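Local coordinates for Slr0280 protein (Synechocystis sp., PDB 5H3K) that is of unknown function but carries a phosphodiester glycosidase domain of the NAGPA family, and so possibly removes a sugar from a phosphodiester by breaking its glycosidic bond, at residues S308-M313 and F495-G500; G341-N346 and A599-A604; L366-I371 and E518-A523. All blocks are in the same frame, centred on the assembly; numbering follows the deposited sequence.

Interaction 1: S308-M313 and F495-G500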
loop_
_atom_site.group_PDB
_atom_site.type_symbol
_atom_site.label_atom_id
_atom_site.label_comp_id
_atom_site.label_asym_id
_atom_site.label_seq_id
_atom_site.Cartn_x
_atom_site.Cartn_y
_atom_site.Cartn_z
ATOM N N SER A 308 -10.631 -11.962 -0.318
ATOM C CA SER A 308 -9.392 -12.695 -0.106
ATOM C C SER A 308 -8.251 -11.703 0.027
ATOM O O SER A 308 -8.379 -10.542 -0.378
ATOM C CB SER A 308 -9.114 -13.684 -1.241
ATOM O OG SER A 308 -9.081 -13.042 -2.503
ATOM N N LEU A 309 -7.158 -12.154 0.637
ATOM C CA LEU A 309 -5.942 -11.355 0.705
ATOM C C LEU A 309 -4.810 -12.115 0.018
ATOM O O LEU A 309 -4.728 -13.344 0.099
ATOM C CB LEU A 309 -5.559 -11.004 2.148
ATOM C CG LEU A 309 -6.331 -9.879 2.848
ATOM C CD1 LEU A 309 -7.733 -10.328 3.172
ATOM C CD2 LEU A 309 -5.622 -9.459 4.128
ATOM N N ARG A 310 -3.954 -11.375 -0.678
ATOM C CA ARG A 310 -2.766 -11.944 -1.314
ATOM C C ARG A 310 -1.603 -10.999 -1.163
ATOM O O ARG A 310 -1.762 -9.792 -1.336
ATOM C CB ARG A 310 -2.988 -12.150 -2.819
ATOM C CG ARG A 310 -3.932 -13.298 -3.191
ATOM C CD ARG A 310 -3.346 -14.657 -2.808
ATOM N NE ARG A 310 -4.218 -15.742 -3.247
ATOM C CZ ARG A 310 -5.206 -16.245 -2.513
ATOM N NH1 ARG A 310 -5.453 -15.769 -1.299
ATOM N NH2 ARG A 310 -5.955 -17.226 -2.999
ATOM N N PRO A 311 -0.413 -11.543 -0.889
ATOM C CA PRO A 311 0.783 -10.713 -1.027
ATOM C C PRO A 311 1.015 -10.412 -2.499
ATOM O O PRO A 311 0.767 -11.269 -3.362
ATOM C CB PRO A 311 1.908 -11.599 -0.467
ATOM C CG PRO A 311 1.411 -13.000 -0.597
ATOM C CD PRO A 311 -0.100 -12.943 -0.537
ATOM N N LEU A 312 1.472 -9.202 -2.787
ATOM C CA LEU A 312 1.660 -8.764 -4.156
ATOM C C LEU A 312 3.062 -8.230 -4.286
ATOM O O LEU A 312 3.472 -7.372 -3.492
ATOM C CB LEU A 312 0.659 -7.654 -4.480
ATOM C CG LEU A 312 -0.829 -7.980 -4.318
ATOM C CD1 LEU A 312 -1.638 -6.727 -4.653
ATOM C CD2 LEU A 312 -1.216 -9.130 -5.234
ATOM N N MET A 313 3.804 -8.726 -5.271
ATOM C CA MET A 313 5.154 -8.243 -5.527
ATOM C C MET A 313 5.154 -7.186 -6.606
ATOM O O MET A 313 4.351 -7.249 -7.535
ATOM C CB MET A 313 6.058 -9.390 -5.984
ATOM C CG MET A 313 6.034 -10.551 -5.061
ATOM S SD MET A 313 6.937 -10.261 -3.547
ATOM C CE MET A 313 8.603 -10.658 -4.026
ATOM N N PHE A 495 -1.009 -22.581 6.931
ATOM C CA PHE A 495 -1.480 -21.424 6.161
ATOM C C PHE A 495 -0.743 -21.244 4.837
ATOM O O PHE A 495 0.485 -21.192 4.812
ATOM C CB PHE A 495 -1.395 -20.143 7.003
ATOM C CG PHE A 495 -2.232 -20.192 8.256
ATOM C CD1 PHE A 495 -3.562 -19.805 8.231
ATOM C CD2 PHE A 495 -1.697 -20.666 9.455
ATOM C CE1 PHE A 495 -4.355 -19.860 9.400
ATOM C CE2 PHE A 495 -2.475 -20.732 10.619
ATOM C CZ PHE A 495 -3.801 -20.321 10.591
ATOM N N PRO A 496 -1.500 -21.149 3.736
ATOM C CA PRO A 496 -0.910 -21.100 2.396
ATOM C C PRO A 496 -0.461 -19.710 1.983
ATOM O O PRO A 496 0.204 -19.619 0.954
ATOM C CB PRO A 496 -2.067 -21.541 1.497
ATOM C CG PRO A 496 -3.296 -21.016 2.218
ATOM C CD PRO A 496 -2.973 -21.228 3.694
ATOM N N ASN A 497 -0.835 -18.668 2.735
ATOM C CA ASN A 497 -0.432 -17.296 2.428
ATOM C C ASN A 497 0.208 -16.652 3.639
ATOM O O ASN A 497 -0.199 -16.893 4.772
ATOM C CB ASN A 497 -1.638 -16.435 2.022
ATOM C CG ASN A 497 -2.530 -17.116 1.016
ATOM O OD1 ASN A 497 -2.106 -17.415 -0.099
ATOM N ND2 ASN A 497 -3.793 -17.346 1.394
ATOM N N GLY A 498 1.221 -15.825 3.419
ATOM C CA GLY A 498 1.793 -15.107 4.539
ATOM C C GLY A 498 2.745 -13.992 4.188
ATOM O O GLY A 498 3.198 -13.860 3.048
ATOM N N MET A 499 3.062 -13.192 5.198
ATOM C CA MET A 499 3.923 -12.038 5.033
ATOM C C MET A 499 4.740 -11.830 6.300
ATOM O O MET A 499 4.179 -11.694 7.402
ATOM C CB MET A 499 3.072 -10.791 4.756
ATOM C CG MET A 499 3.849 -9.468 4.747
ATOM S SD MET A 499 5.066 -9.363 3.432
ATOM C CE MET A 499 4.050 -9.517 1.966
ATOM N N GLY A 500 6.061 -11.770 6.147
ATOM C CA GLY A 500 6.935 -11.393 7.242
ATOM C C GLY A 500 7.293 -9.906 7.206
ATOM O O GLY A 500 7.330 -9.265 6.142
#

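Interaction 2: G341-N346 and A599-A604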
loop_
_atom_site.group_PDB
_atom_site.type_symbol
_atom_site.label_atom_id
_atom_site.label_comp_id
_atom_site.label_asym_id
_atom_site.label_seq_id
_atom_site.Cartn_x
_atom_site.Cartn_y
_atom_site.Cartn_z
ATOM N N GLY A 341 6.518 -5.904 3.207
ATOM C CA GLY A 341 7.790 -6.396 3.711
ATOM C C GLY A 341 9.015 -5.501 3.523
ATOM O O GLY A 341 9.052 -4.641 2.639
ATOM N N PHE A 342 10.040 -5.732 4.343
ATOM C CA PHE A 342 11.323 -5.052 4.197
ATOM C C PHE A 342 12.074 -5.502 2.939
ATOM O O PHE A 342 11.903 -6.630 2.456
ATOM C CB PHE A 342 12.182 -5.320 5.428
ATOM C CG PHE A 342 11.607 -4.754 6.693
ATOM C CD1 PHE A 342 11.107 -5.586 7.683
ATOM C CD2 PHE A 342 11.563 -3.380 6.880
ATOM C CE1 PHE A 342 10.567 -5.055 8.865
ATOM C CE2 PHE A 342 11.027 -2.832 8.058
ATOM C CZ PHE A 342 10.535 -3.660 9.040
ATOM N N PHE A 343 12.904 -4.613 2.414
ATOM C CA PHE A 343 13.656 -4.877 1.197
ATOM C C PHE A 343 14.907 -4.020 1.181
ATOM O O PHE A 343 15.041 -3.074 1.972
ATOM C CB PHE A 343 12.793 -4.597 -0.058
ATOM C CG PHE A 343 12.280 -3.161 -0.161
ATOM C CD1 PHE A 343 11.118 -2.770 0.499
ATOM C CD2 PHE A 343 12.959 -2.214 -0.923
ATOM C CE1 PHE A 343 10.642 -1.451 0.415
ATOM C CE2 PHE A 343 12.493 -0.893 -1.014
ATOM C CZ PHE A 343 11.326 -0.517 -0.337
ATOM N N ASN A 344 15.816 -4.375 0.283
ATOM C CA ASN A 344 17.050 -3.637 0.061
ATOM C C ASN A 344 16.782 -2.693 -1.098
ATOM O O ASN A 344 16.561 -3.135 -2.222
ATOM C CB ASN A 344 18.154 -4.642 -0.284
ATOM C CG ASN A 344 19.508 -3.989 -0.498
ATOM O OD1 ASN A 344 19.597 -2.839 -0.925
ATOM N ND2 ASN A 344 20.568 -4.736 -0.234
ATOM N N ARG A 345 16.744 -1.386 -0.848
ATOM C CA ARG A 345 16.380 -0.477 -1.939
ATOM C C ARG A 345 17.488 -0.364 -2.989
ATOM O O ARG A 345 17.241 0.048 -4.120
ATOM C CB ARG A 345 15.979 0.905 -1.418
ATOM C CG ARG A 345 17.024 1.585 -0.574
ATOM C CD ARG A 345 16.600 3.019 -0.261
ATOM N NE ARG A 345 16.717 3.893 -1.430
ATOM C CZ ARG A 345 17.850 4.481 -1.809
ATOM N NH1 ARG A 345 17.871 5.262 -2.883
ATOM N NH2 ARG A 345 18.968 4.282 -1.117
ATOM N N ASN A 346 18.701 -0.752 -2.615
ATOM C CA ASN A 346 19.844 -0.665 -3.527
ATOM C C ASN A 346 19.836 -1.711 -4.652
ATOM O O ASN A 346 20.252 -1.423 -5.772
ATOM C CB ASN A 346 21.158 -0.685 -2.734
ATOM C CG ASN A 346 21.339 0.574 -1.879
ATOM O OD1 ASN A 346 21.097 1.693 -2.344
ATOM N ND2 ASN A 346 21.744 0.393 -0.626
ATOM N N ALA A 599 7.401 6.009 -1.358
ATOM C CA ALA A 599 8.578 5.424 -2.007
ATOM C C ALA A 599 8.178 4.193 -2.800
ATOM O O ALA A 599 7.124 3.618 -2.552
ATOM C CB ALA A 599 9.632 5.049 -0.972
ATOM N N ARG A 600 9.017 3.771 -3.744
ATOM C CA ARG A 600 8.797 2.470 -4.370
ATOM C C ARG A 600 9.009 1.412 -3.313
ATOM O O ARG A 600 9.900 1.548 -2.472
ATOM C CB ARG A 600 9.789 2.229 -5.510
ATOM C CG ARG A 600 9.735 3.297 -6.570
ATOM C CD ARG A 600 10.639 2.954 -7.743
ATOM N NE ARG A 600 10.205 3.693 -8.922
ATOM C CZ ARG A 600 10.817 3.658 -10.100
ATOM N NH1 ARG A 600 11.905 2.920 -10.258
ATOM N NH2 ARG A 600 10.338 4.366 -11.117
ATOM N N VAL A 601 8.201 0.357 -3.350
ATOM C CA VAL A 601 8.348 -0.728 -2.375
ATOM C C VAL A 601 8.452 -2.069 -3.084
ATOM O O VAL A 601 8.076 -2.197 -4.247
ATOM C CB VAL A 601 7.172 -0.765 -1.354
ATOM C CG1 VAL A 601 7.055 0.567 -0.606
ATOM C CG2 VAL A 601 5.850 -1.082 -2.062
ATOM N N SER A 602 8.954 -3.073 -2.382
ATOM C CA SER A 602 9.085 -4.419 -2.952
ATOM C C SER A 602 7.763 -5.185 -3.021
ATOM O O SER A 602 7.491 -5.922 -3.980
ATOM C CB SER A 602 10.077 -5.227 -2.117
ATOM O OG SER A 602 9.928 -6.629 -2.367
ATOM N N ASN A 603 6.940 -5.048 -1.992
ATOM C CA ASN A 603 5.745 -5.871 -1.927
ATOM C C ASN A 603 4.661 -5.291 -1.029
ATOM O O ASN A 603 4.898 -4.362 -0.240
ATOM C CB ASN A 603 6.100 -7.303 -1.510
ATOM C CG ASN A 603 6.851 -7.368 -0.179
ATOM O OD1 ASN A 603 6.257 -7.263 0.907
ATOM N ND2 ASN A 603 8.151 -7.593 -0.255
ATOM N N ALA A 604 3.473 -5.861 -1.143
ATOM C CA ALA A 604 2.309 -5.327 -0.459
ATOM C C ALA A 604 1.409 -6.458 0.001
ATOM O O ALA A 604 1.575 -7.612 -0.406
ATOM C CB ALA A 604 1.551 -4.422 -1.416
HETATM O O HOH W 1 7.618 -3.734 0.667
HETATM O O HOH W 2 9.986 -8.466 1.886
#

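Interaction 3: L366-I371 and E518-A523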
loop_
_atom_site.group_PDB
_atom_site.type_symbol
_atom_site.label_atom_id
_atom_site.label_comp_id
_atom_site.label_asym_id
_atom_site.label_seq_id
_atom_site.Cartn_x
_atom_site.Cartn_y
_atom_site.Cartn_z
ATOM N N LEU A 366 15.764 -13.934 10.207
ATOM C CA LEU A 366 16.000 -13.378 11.545
ATOM C C LEU A 366 14.892 -13.657 12.573
ATOM O O LEU A 366 14.727 -12.910 13.526
ATOM C CB LEU A 366 16.290 -11.876 11.444
ATOM C CG LEU A 366 17.616 -11.575 10.745
ATOM C CD1 LEU A 366 17.707 -10.097 10.346
ATOM C CD2 LEU A 366 18.770 -11.967 11.662
ATOM N N ASN A 367 14.130 -14.727 12.361
ATOM C CA ASN A 367 13.033 -15.104 13.250
ATOM C C ASN A 367 12.091 -13.919 13.486
ATOM O O ASN A 367 11.615 -13.693 14.598
ATOM C CB ASN A 367 13.575 -15.655 14.570
ATOM C CG ASN A 367 12.625 -16.651 15.229
ATOM O OD1 ASN A 367 11.925 -17.412 14.545
ATOM N ND2 ASN A 367 12.599 -16.657 16.564
ATOM N N ARG A 368 11.809 -13.181 12.416
ATOM C CA ARG A 368 11.009 -11.968 12.513
ATOM C C ARG A 368 9.510 -12.196 12.525
ATOM O O ARG A 368 9.019 -13.223 12.049
ATOM C CB ARG A 368 11.405 -11.006 11.405
ATOM C CG ARG A 368 12.680 -10.285 11.772
ATOM C CD ARG A 368 13.206 -9.384 10.680
ATOM N NE ARG A 368 14.282 -8.592 11.263
ATOM C CZ ARG A 368 14.991 -7.660 10.635
ATOM N NH1 ARG A 368 14.783 -7.386 9.348
ATOM N NH2 ARG A 368 15.928 -7.005 11.313
ATOM N N GLY A 369 8.796 -11.220 13.085
ATOM C CA GLY A 369 7.345 -11.231 13.143
ATOM C C GLY A 369 6.718 -11.455 11.778
ATOM O O GLY A 369 7.209 -10.934 10.767
ATOM N N ALA A 370 5.641 -12.237 11.749
ATOM C CA ALA A 370 4.954 -12.585 10.511
ATOM C C ALA A 370 3.484 -12.855 10.772
ATOM O O ALA A 370 3.095 -13.248 11.880
ATOM C CB ALA A 370 5.618 -13.815 9.843
ATOM N N ILE A 371 2.681 -12.652 9.735
ATOM C CA ILE A 371 1.266 -13.022 9.727
ATOM C C ILE A 371 1.030 -14.062 8.633
ATOM O O ILE A 371 1.655 -14.004 7.577
ATOM C CB ILE A 371 0.356 -11.772 9.513
ATOM C CG1 ILE A 371 -1.123 -12.123 9.710
ATOM C CG2 ILE A 371 0.589 -11.124 8.136
ATOM C CD1 ILE A 371 -2.072 -10.932 9.459
ATOM N N GLU A 518 14.457 -9.685 17.499
ATOM C CA GLU A 518 14.201 -9.879 16.073
ATOM C C GLU A 518 15.299 -9.285 15.184
ATOM O O GLU A 518 15.125 -9.151 13.971
ATOM C CB GLU A 518 12.831 -9.300 15.698
ATOM C CG GLU A 518 11.658 -10.034 16.346
ATOM C CD GLU A 518 10.317 -9.621 15.770
ATOM O OE1 GLU A 518 10.260 -9.305 14.553
ATOM O OE2 GLU A 518 9.313 -9.627 16.520
ATOM N N GLY A 519 16.420 -8.901 15.792
ATOM C CA GLY A 519 17.582 -8.455 15.033
ATOM C C GLY A 519 17.538 -7.054 14.443
ATOM O O GLY A 519 18.271 -6.749 13.499
ATOM N N PHE A 520 16.687 -6.190 14.982
ATOM C CA PHE A 520 16.629 -4.813 14.506
ATOM C C PHE A 520 17.676 -3.965 15.217
ATOM O O PHE A 520 17.899 -4.139 16.419
ATOM C CB PHE A 520 15.232 -4.254 14.743
ATOM C CG PHE A 520 14.194 -4.813 13.797
ATOM C CD1 PHE A 520 13.388 -5.884 14.166
ATOM C CD2 PHE A 520 14.036 -4.265 12.533
ATOM C CE1 PHE A 520 12.428 -6.404 13.278
ATOM C CE2 PHE A 520 13.083 -4.769 11.652
ATOM C CZ PHE A 520 12.282 -5.834 12.027
ATOM N N SER A 521 18.312 -3.054 14.478
ATOM C CA SER A 521 19.449 -2.270 14.989
ATOM C C SER A 521 19.043 -1.251 16.050
ATOM O O SER A 521 17.862 -0.931 16.189
ATOM C CB SER A 521 20.151 -1.539 13.847
ATOM O OG SER A 521 19.356 -0.465 13.352
ATOM N N SER A 522 20.025 -0.736 16.792
ATOM C CA SER A 522 19.783 0.328 17.758
ATOM C C SER A 522 19.192 1.541 17.064
ATOM O O SER A 522 18.261 2.173 17.578
ATOM C CB SER A 522 21.085 0.740 18.446
ATOM O OG SER A 522 21.745 -0.386 18.984
ATOM N N ALA A 523 19.746 1.872 15.902
ATOM C CA ALA A 523 19.272 3.022 15.129
ATOM C C ALA A 523 17.796 2.868 14.744
ATOM O O ALA A 523 17.009 3.819 14.841
ATOM C CB ALA A 523 20.132 3.212 13.887
#

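Interaction 1: S308-M313 and F495-G500
Strand 308-313 and strand 497-500 share no hydrogen bond: their axes cross at 51° and come no closer than 6.9 Å, so side chains fill the gap. The apolar part is Pro311 against Met499. Pro311 CB is directed at the other strand and lies 3.9 Å from Met499 CE, with Pro311 CG 4.1 Å from Gly498 O. Met499 starts with CG anti to its backbone N (chi1 172°), then bends at chi2 and chi3, which carries the methyl to the proline; a flexible thioether suits such a fold-back. The polar part is Arg310 across Asn497. A bend at chi2 brings the guanidinium back over the amide, their planes 24° apart and Asn497 OD1 over one guanidinium face. Arg310 NH1 and Asn497 ND2, both donors, merely touch at 3.5 Å. NH1 instead donates to Leu309 O at 2.9 Å, while NH2 forms a salt bridge with Asp375 and Asn497 OD1 accepts from Gln357 N. Backbone bonds to strand 600-609 fall on Ser308, Arg310 and Leu312, so a proline fits between them. Strands of two different sheets cross here, 307-313 beside 600-609 and 497-500 beside 369-373, consistent with sheets packed across each other in an all-beta domain.

Interaction 2: G341-N346 and A599-A604
Segments 341-346 and 599-604 lie side by side without a backbone-to-backbone hydrogen bond, the CA atoms of Gly341 and Asn603 being 6.0 Å apart. They join the loop and short strand 343-344 to the start of strand 600-609, which breaks at Ser602 and resumes at 603; Val601 there also touches Ile328 of helix 325-331. Water 1 bridges the gap, donating to Gly341 O at 2.6 Å and accepting from Asn603 N at 3.0 Å.

Asn603 CG sits in the crowded position between backbone N and carbonyl carbon (chi1 56°), turning the amide to Gly341. Gly341 N donates to Asn603 OD1 at 2.7 Å with an N-H...O angle of 152°, from above the carbonyl plane. A beta-carbon on residue 341 would clash with that oxygen, so glycine suits the place. At the other end, Asn603 ND2 donates to Ser602 OG at 2.9 Å and to water 2, which donates to Phe342 O.

Phe343 supplies the apolar half. It too adopts the crowded rotamer (chi1 59°), laying its ring along the break in the strand at Ser602. Phe343 CE1 meets Val601 CB at 4.0 Å. Phe343 CB packs on Ser602 CB at 3.5 Å, one ring face lies over Ser602 N, and Phe343 CZ comes within 3.3 Å of Arg600 O. A small serine allows this close approach.

With OD1 accepting and ND2 donating twice, the buried carboxamide is gripped from both ends. Its rotation is thereby fixed, and a side chain and two waters bridge where paired strands would use their backbones.

Interaction 3: L366-I371 and E518-A523
Arg368 has CG anti to its carbonyl carbon (chi1 -79°) and an extended chain from CG to NE, so the guanidinium reaches straight across to the loop at 518-520. Glu518 and Phe520 also hold CG anti to the carbonyl carbon; Glu518 then extends back to the backbone of Gly369, while the Phe520 ring comes under the arginine.

The guanidinium is held at its edge and on both faces. Arg368 NE donates to Glu518 O at 2.9 Å, almost straight at 174° and nearly along the C=O axis, and a weak bond runs from Arg368 NH2 to Gly519 O at 3.2 Å. One face lies flat on the Phe520 ring, centres 3.7 Å apart and planes 7° apart, a stacked cation-pi pair. Over the opposite face sits Leu366 CD1, 3.6 Å above the plane. An alanine in place of Arg368 would lose the stack and both loop bonds, and would probably loosen the loop against the strand.

The carboxylate of Glu518 does not pair with this arginine: Arg368 NE and Glu518 OE1 are 5.2 Å apart. Instead Glu518 OE1 accepts from Gly369 N at 2.8 Å, from above the carboxylate plane, while OE2 forms a salt bridge with Arg383 and accepts from Leu504 N. These donors probably stabilise the buried carboxylate as an anion. Gly519 has positive phi, and a beta-carbon there would crowd Leu366 CD2, so glycine fits twice over.

Ser521 OG caps Phe524 N at the N-cap of helix 522-526, and the Phe520 ring also stacks on Phe524. The whole is an arginine sandwiched between an aromatic and an aliphatic side chain, a cation-pi arrangement joining a strand's approach to the loop that leads into a short N-capped helix.

The three contacts sit close together, their centres 16 to 19 Å apart. Along the chain the segments run 308-313, 341-346, 366-371, 495-500, 518-523, 599-604: interaction 1 interleaves with both others, whereas both segments of interaction 3 fall between those of interaction 2. Strands 307-313 and 600-609 are neighbours in one sheet, linking interactions 1 and 2 through a probable bond from Ala604 N to Leu312 O. Strands 497-500 and 369-373 adjoin in another, linking interactions 1 and 3 through Met499 N and Ile371 O. Phe342 touches Phe520 between interactions 2 and 3. Distant parts of the chain are thus knitted together, and the part belonging to the phosphodiester glycosidase family contributes three segments.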